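Local coordinates for transcription regulator PadR N-terminal domain-containing protein (Streptococcus mutans, PDB 3L9F) that is probably a PadR-family transcription regulator, a dimer that likely binds DNA through its N-terminal domain and pairs subunits through its C-terminal helices, at residues I149-L163 and L188-L202. Residues are numbered along the deposited sequence; the frame is centred on the assembly and turned at random.
Sequences IREEIERKEEKIKRL and LAQYKSTKKVLEEEL
Tyr191 lies against Lys159 and Ile160 where helix 188-202 runs antiparallel to helix 149-163. The segment axes come within 9.5 Å, at 156° between their directions. Lys159 CB sits over one face of the Tyr191 ring in a CH-pi contact, 3.8 Å from the ring centroid. Ile160 CG1 meets Tyr191 CB at 3.4 Å. At the other end, Leu198 fits as a knob among Ile149, Glu152, Ile153 and Lys156. Leu198 CD1 lies 3.4 Å from Glu152 CG. Ile153 returns the fit, and its CD1 meets Leu202 CD1 tip to tip at 3.5 Å. Such reciprocal knobs-into-holes packing marks a coiled coil, consistent with the one predicted for residues 146-173.

A lysine occupies the buried middle. The Lys156 chain bends at chi2 (-68°) and again at chi4, and this turns NZ to Glu152 OE2 in a 3.0 Å salt bridge. Lys156 NZ also makes a weak hydrogen bond across to Thr194 OG1. Arg155 grips Glu152 side-on through NE and NH2. OE1 takes both Arg155 bonds, while OE2 meets Lys156 NZ and Tyr186 OH of the second subunit. That hydroxyl also bonds Lys156 NZ.

The solvent side is looser. There Lys195 lays its aliphatic chain along Glu157 and Ile160, with Lys195 CD 3.7 Å from Glu157 CG, and its amine pairs with Glu199 of its own helix.

Helices 142-172 and 178-202 form a C-terminal antiparallel hairpin. Phe130 of helix 129-135 touches Glu152 and Leu198, Tyr65 from a loop touches Tyr191 and Leu163, and helix 178-202 packs against the second subunit.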
loop_
_atom_site.group_PDB
_atom_site.type_symbol
_atom_site.label_atom_id
_atom_site.label_comp_id
_atom_site.label_asym_id
_atom_site.label_seq_id
_atom_site.Cartn_x
_atom_site.Cartn_y
_atom_site.Cartn_z
ATOM N N ILE A 149 -10.843 -11.015 11.181
ATOM C CA ILE A 149 -11.320 -11.352 9.852
ATOM C C ILE A 149 -12.641 -10.653 9.514
ATOM O O ILE A 149 -12.778 -10.097 8.429
ATOM C CB ILE A 149 -11.430 -12.868 9.639
ATOM C CG1 ILE A 149 -10.062 -13.516 9.854
ATOM C CG2 ILE A 149 -11.941 -13.159 8.233
ATOM C CD1 ILE A 149 -10.074 -15.029 9.839
ATOM N N ARG A 150 -13.602 -10.666 10.437
ATOM C CA ARG A 150 -14.881 -9.977 10.195
ATOM C C ARG A 150 -14.716 -8.480 9.983
ATOM O O ARG A 150 -15.366 -7.883 9.114
ATOM C CB ARG A 150 -15.859 -10.221 11.343
ATOM C CG ARG A 150 -16.416 -11.624 11.368
ATOM C CD ARG A 150 -17.366 -11.826 12.546
ATOM N NE ARG A 150 -17.685 -13.239 12.722
ATOM C CZ ARG A 150 -18.459 -13.931 11.893
ATOM N NH1 ARG A 150 -18.995 -13.337 10.831
ATOM N NH2 ARG A 150 -18.697 -15.216 12.121
ATOM N N GLU A 151 -13.844 -7.865 10.773
ATOM C CA GLU A 151 -13.632 -6.431 10.656
ATOM C C GLU A 151 -12.985 -6.075 9.324
ATOM O O GLU A 151 -13.315 -5.053 8.720
ATOM C CB GLU A 151 -12.850 -5.898 11.858
ATOM C CG GLU A 151 -13.613 -6.108 13.161
ATOM C CD GLU A 151 -12.995 -5.400 14.346
ATOM O OE1 GLU A 151 -11.966 -4.715 14.166
ATOM O OE2 GLU A 151 -13.545 -5.527 15.463
ATOM N N GLU A 152 -12.088 -6.932 8.848
ATOM C CA GLU A 152 -11.469 -6.701 7.549
ATOM C C GLU A 152 -12.476 -6.916 6.431
ATOM O O GLU A 152 -12.477 -6.183 5.439
ATOM C CB GLU A 152 -10.257 -7.609 7.341
ATOM C CG GLU A 152 -9.688 -7.563 5.925
ATOM C CD GLU A 152 -8.819 -6.343 5.667
ATOM O OE1 GLU A 152 -8.680 -5.484 6.564
ATOM O OE2 GLU A 152 -8.271 -6.245 4.554
ATOM N N ILE A 153 -13.322 -7.931 6.567
ATOM C CA ILE A 153 -14.372 -8.145 5.562
ATOM C C ILE A 153 -15.240 -6.891 5.447
ATOM O O ILE A 153 -15.567 -6.445 4.342
ATOM C CB ILE A 153 -15.251 -9.377 5.871
ATOM C CG1 ILE A 153 -14.451 -10.663 5.685
ATOM C CG2 ILE A 153 -16.474 -9.420 4.951
ATOM C CD1 ILE A 153 -15.189 -11.904 6.131
ATOM N N GLU A 154 -15.599 -6.310 6.589
ATOM C CA GLU A 154 -16.396 -5.084 6.588
ATOM C C GLU A 154 -15.667 -3.926 5.909
ATOM O O GLU A 154 -16.279 -3.122 5.200
ATOM C CB GLU A 154 -16.810 -4.707 8.008
ATOM C CG GLU A 154 -17.734 -5.728 8.638
ATOM C CD GLU A 154 -17.961 -5.478 10.119
ATOM O OE1 GLU A 154 -17.449 -4.460 10.641
ATOM O OE2 GLU A 154 -18.653 -6.304 10.760
ATOM N N ARG A 155 -14.358 -3.838 6.113
ATOM C CA ARG A 155 -13.593 -2.785 5.467
ATOM C C ARG A 155 -13.627 -2.951 3.955
ATOM O O ARG A 155 -13.778 -1.968 3.218
ATOM C CB ARG A 155 -12.158 -2.731 5.995
ATOM C CG ARG A 155 -12.051 -2.035 7.346
ATOM C CD ARG A 155 -10.604 -1.738 7.719
ATOM N NE ARG A 155 -9.845 -2.965 7.913
ATOM C CZ ARG A 155 -9.685 -3.567 9.090
ATOM N NH1 ARG A 155 -10.230 -3.046 10.185
ATOM N NH2 ARG A 155 -8.983 -4.690 9.173
ATOM N N LYS A 156 -13.508 -4.194 3.491
ATOM C CA LYS A 156 -13.554 -4.459 2.059
ATOM C C LYS A 156 -14.935 -4.128 1.514
ATOM O O LYS A 156 -15.066 -3.610 0.411
ATOM C CB LYS A 156 -13.202 -5.912 1.743
ATOM C CG LYS A 156 -11.780 -6.313 2.144
ATOM C CD LYS A 156 -10.747 -5.588 1.287
ATOM C CE LYS A 156 -9.357 -6.160 1.519
ATOM N NZ LYS A 156 -9.474 -7.497 2.169
ATOM N N GLU A 157 -15.970 -4.421 2.288
ATOM C CA GLU A 157 -17.323 -4.117 1.833
ATOM C C GLU A 157 -17.532 -2.619 1.668
ATOM O O GLU A 157 -18.121 -2.169 0.673
ATOM C CB GLU A 157 -18.360 -4.744 2.765
ATOM C CG GLU A 157 -18.602 -6.211 2.451
ATOM C CD GLU A 157 -19.345 -6.950 3.545
ATOM O OE1 GLU A 157 -19.370 -6.457 4.691
ATOM O OE2 GLU A 157 -19.894 -8.037 3.255
ATOM N N GLU A 158 -17.022 -1.845 2.628
ATOM C CA GLU A 158 -17.106 -0.392 2.572
ATOM C C GLU A 158 -16.389 0.154 1.336
ATOM O O GLU A 158 -16.891 1.057 0.664
ATOM C CB GLU A 158 -16.492 0.227 3.825
ATOM C CG GLU A 158 -17.229 1.463 4.341
ATOM C CD GLU A 158 -17.412 2.546 3.284
ATOM O OE1 GLU A 158 -18.454 2.536 2.588
ATOM O OE2 GLU A 158 -16.521 3.415 3.159
ATOM N N LYS A 159 -15.212 -0.389 1.040
ATOM C CA LYS A 159 -14.453 0.084 -0.125
ATOM C C LYS A 159 -15.115 -0.302 -1.445
ATOM O O LYS A 159 -15.133 0.483 -2.390
ATOM C CB LYS A 159 -13.006 -0.416 -0.083
ATOM C CG LYS A 159 -12.211 0.182 1.067
ATOM C CD LYS A 159 -10.839 -0.473 1.198
ATOM C CE LYS A 159 -10.069 0.102 2.374
ATOM N NZ LYS A 159 -8.708 -0.490 2.458
ATOM N N ILE A 160 -15.650 -1.513 -1.508
ATOM C CA ILE A 160 -16.388 -1.959 -2.690
ATOM C C ILE A 160 -17.612 -1.081 -2.958
ATOM O O ILE A 160 -17.863 -0.654 -4.099
ATOM C CB ILE A 160 -16.848 -3.415 -2.528
ATOM C CG1 ILE A 160 -15.634 -4.358 -2.572
ATOM C CG2 ILE A 160 -17.865 -3.762 -3.601
ATOM C CD1 ILE A 160 -15.933 -5.804 -2.193
ATOM N N LYS A 161 -18.372 -0.830 -1.903
ATOM C CA LYS A 161 -19.564 0.022 -1.976
ATOM C C LYS A 161 -19.217 1.411 -2.509
ATOM O O LYS A 161 -19.863 1.923 -3.431
ATOM C CB LYS A 161 -20.215 0.125 -0.591
ATOM C CG LYS A 161 -21.414 1.065 -0.522
ATOM C CD LYS A 161 -22.004 1.107 0.889
ATOM C CE LYS A 161 -23.231 2.010 0.964
ATOM N NZ LYS A 161 -22.893 3.442 0.734
ATOM N N ARG A 162 -18.181 2.008 -1.934
ATOM C CA ARG A 162 -17.736 3.337 -2.322
ATOM C C ARG A 162 -17.226 3.385 -3.763
ATOM O O ARG A 162 -17.578 4.287 -4.533
ATOM C CB ARG A 162 -16.661 3.830 -1.347
ATOM C CG ARG A 162 -16.244 5.278 -1.552
ATOM C CD ARG A 162 -15.990 5.960 -0.218
ATOM N NE ARG A 162 -15.211 5.100 0.669
ATOM C CZ ARG A 162 -13.888 4.988 0.622
ATOM N NH1 ARG A 162 -13.199 5.690 -0.268
ATOM N NH2 ARG A 162 -13.254 4.171 1.460
ATOM N N LEU A 163 -16.398 2.411 -4.135
ATOM C CA LEU A 163 -15.861 2.381 -5.485
ATOM C C LEU A 163 -16.976 2.100 -6.488
ATOM O O LEU A 163 -17.030 2.706 -7.561
ATOM C CB LEU A 163 -14.744 1.345 -5.592
ATOM C CG LEU A 163 -14.126 1.172 -6.964
ATOM C CD1 LEU A 163 -13.659 2.509 -7.528
ATOM C CD2 LEU A 163 -12.965 0.181 -6.857
ATOM N N LEU A 188 -12.017 -3.293 -8.035
ATOM C CA LEU A 188 -13.101 -4.140 -7.545
ATOM C C LEU A 188 -12.665 -5.604 -7.424
ATOM O O LEU A 188 -12.955 -6.282 -6.428
ATOM C CB LEU A 188 -14.328 -4.025 -8.450
ATOM C CG LEU A 188 -15.064 -2.682 -8.359
ATOM C CD1 LEU A 188 -16.138 -2.571 -9.439
ATOM C CD2 LEU A 188 -15.662 -2.496 -6.962
ATOM N N ALA A 189 -11.967 -6.082 -8.445
ATOM C CA ALA A 189 -11.465 -7.447 -8.455
ATOM C C ALA A 189 -10.551 -7.685 -7.252
ATOM O O ALA A 189 -10.620 -8.722 -6.596
ATOM C CB ALA A 189 -10.727 -7.723 -9.765
ATOM N N GLN A 190 -9.700 -6.708 -6.963
ATOM C CA GLN A 190 -8.802 -6.790 -5.823
ATOM C C GLN A 190 -9.600 -6.947 -4.536
ATOM O O GLN A 190 -9.364 -7.858 -3.734
ATOM C CB GLN A 190 -7.968 -5.512 -5.763
ATOM C CG GLN A 190 -6.737 -5.606 -4.919
ATOM C CD GLN A 190 -5.698 -4.611 -5.375
ATOM O OE1 GLN A 190 -6.001 -3.434 -5.582
ATOM N NE2 GLN A 190 -4.473 -5.080 -5.558
ATOM N N TYR A 191 -10.563 -6.054 -4.341
ATOM C CA TYR A 191 -11.361 -6.067 -3.120
ATOM C C TYR A 191 -12.179 -7.341 -2.996
ATOM O O TYR A 191 -12.232 -7.962 -1.935
ATOM C CB TYR A 191 -12.313 -4.875 -3.107
ATOM C CG TYR A 191 -11.631 -3.544 -2.938
ATOM C CD1 TYR A 191 -10.508 -3.420 -2.144
ATOM C CD2 TYR A 191 -12.136 -2.402 -3.552
ATOM C CE1 TYR A 191 -9.888 -2.202 -1.973
ATOM C CE2 TYR A 191 -11.525 -1.178 -3.388
ATOM C CZ TYR A 191 -10.398 -1.086 -2.598
ATOM O OH TYR A 191 -9.775 0.124 -2.426
ATOM N N LYS A 192 -12.826 -7.723 -4.090
ATOM C CA LYS A 192 -13.723 -8.872 -4.049
ATOM C C LYS A 192 -12.988 -10.196 -3.849
ATOM O O LYS A 192 -13.473 -11.079 -3.138
ATOM C CB LYS A 192 -14.591 -8.914 -5.299
ATOM C CG LYS A 192 -15.567 -7.740 -5.376
ATOM C CD LYS A 192 -16.364 -7.758 -6.672
ATOM C CE LYS A 192 -17.330 -6.580 -6.729
ATOM N NZ LYS A 192 -17.862 -6.371 -8.105
ATOM N N SER A 193 -11.821 -10.333 -4.469
ATOM C CA SER A 193 -11.081 -11.594 -4.387
ATOM C C SER A 193 -10.569 -11.846 -2.976
ATOM O O SER A 193 -10.633 -12.963 -2.471
ATOM C CB SER A 193 -9.926 -11.620 -5.392
ATOM O OG SER A 193 -9.008 -10.570 -5.134
ATOM N N THR A 194 -10.058 -10.805 -2.333
ATOM C CA THR A 194 -9.522 -10.958 -0.991
ATOM C C THR A 194 -10.670 -11.105 0.025
ATOM O O THR A 194 -10.588 -11.904 0.959
ATOM C CB THR A 194 -8.607 -9.779 -0.631
ATOM O OG1 THR A 194 -9.329 -8.559 -0.810
ATOM C CG2 THR A 194 -7.371 -9.761 -1.562
ATOM N N LYS A 195 -11.752 -10.360 -0.175
ATOM C CA LYS A 195 -12.930 -10.517 0.686
ATOM C C LYS A 195 -13.411 -11.963 0.632
ATOM O O LYS A 195 -13.736 -12.565 1.664
ATOM C CB LYS A 195 -14.059 -9.589 0.243
ATOM C CG LYS A 195 -15.322 -9.732 1.088
ATOM C CD LYS A 195 -16.343 -8.654 0.763
ATOM C CE LYS A 195 -17.049 -8.904 -0.568
ATOM N NZ LYS A 195 -18.177 -9.876 -0.437
ATOM N N LYS A 196 -13.434 -12.519 -0.576
ATOM C CA LYS A 196 -13.839 -13.908 -0.780
ATOM C C LYS A 196 -12.967 -14.907 -0.019
ATOM O O LYS A 196 -13.471 -15.861 0.581
ATOM C CB LYS A 196 -13.840 -14.234 -2.271
ATOM C CG LYS A 196 -14.338 -15.622 -2.595
ATOM C CD LYS A 196 -15.116 -15.635 -3.902
ATOM C CE LYS A 196 -15.769 -16.992 -4.127
ATOM N NZ LYS A 196 -16.493 -17.487 -2.910
ATOM N N VAL A 197 -11.656 -14.690 -0.040
ATOM C CA VAL A 197 -10.741 -15.555 0.702
ATOM C C VAL A 197 -11.099 -15.575 2.179
ATOM O O VAL A 197 -11.139 -16.632 2.814
ATOM C CB VAL A 197 -9.275 -15.108 0.529
ATOM C CG1 VAL A 197 -8.403 -15.749 1.588
ATOM C CG2 VAL A 197 -8.781 -15.450 -0.873
ATOM N N LEU A 198 -11.381 -14.403 2.729
ATOM C CA LEU A 198 -11.722 -14.309 4.139
ATOM C C LEU A 198 -13.080 -14.956 4.423
ATOM O O LEU A 198 -13.248 -15.645 5.424
ATOM C CB LEU A 198 -11.708 -12.848 4.579
ATOM C CG LEU A 198 -10.329 -12.188 4.464
ATOM C CD1 LEU A 198 -10.413 -10.755 4.955
ATOM C CD2 LEU A 198 -9.289 -12.980 5.245
ATOM N N GLU A 199 -14.048 -14.728 3.540
ATOM C CA GLU A 199 -15.354 -15.363 3.684
ATOM C C GLU A 199 -15.218 -16.880 3.671
ATOM O O GLU A 199 -15.812 -17.573 4.504
ATOM C CB GLU A 199 -16.310 -14.892 2.588
ATOM C CG GLU A 199 -16.705 -13.435 2.758
ATOM C CD GLU A 199 -17.586 -12.924 1.640
ATOM O OE1 GLU A 199 -17.580 -13.533 0.541
ATOM O OE2 GLU A 199 -18.277 -11.903 1.866
ATOM N N GLU A 200 -14.417 -17.388 2.740
ATOM C CA GLU A 200 -14.190 -18.828 2.638
ATOM C C GLU A 200 -13.515 -19.358 3.901
ATOM O O GLU A 200 -13.790 -20.477 4.337
ATOM C CB GLU A 200 -13.369 -19.168 1.391
ATOM C CG GLU A 200 -14.123 -18.961 0.087
ATOM C CD GLU A 200 -13.217 -19.032 -1.130
ATOM O OE1 GLU A 200 -11.982 -18.910 -0.971
ATOM O OE2 GLU A 200 -13.742 -19.204 -2.252
ATOM N N GLU A 201 -12.643 -18.549 4.497
ATOM C CA GLU A 201 -12.013 -18.936 5.757
ATOM C C GLU A 201 -13.041 -19.050 6.876
ATOM O O GLU A 201 -13.041 -20.018 7.632
ATOM C CB GLU A 201 -10.924 -17.938 6.161
ATOM C CG GLU A 201 -10.301 -18.227 7.520
ATOM C CD GLU A 201 -9.649 -19.597 7.573
ATOM O OE1 GLU A 201 -9.168 -20.072 6.515
ATOM O OE2 GLU A 201 -9.620 -20.193 8.674
ATOM N N LEU A 202 -13.910 -18.053 6.986
ATOM C CA LEU A 202 -14.940 -18.059 8.022
ATOM C C LEU A 202 -15.912 -19.228 7.846
ATOM O O LEU A 202 -16.465 -19.748 8.821
ATOM C CB LEU A 202 -15.700 -16.733 8.029
ATOM C CG LEU A 202 -14.951 -15.508 8.556
ATOM C CD1 LEU A 202 -15.891 -14.317 8.613
ATOM C CD2 LEU A 202 -14.357 -15.783 9.928
#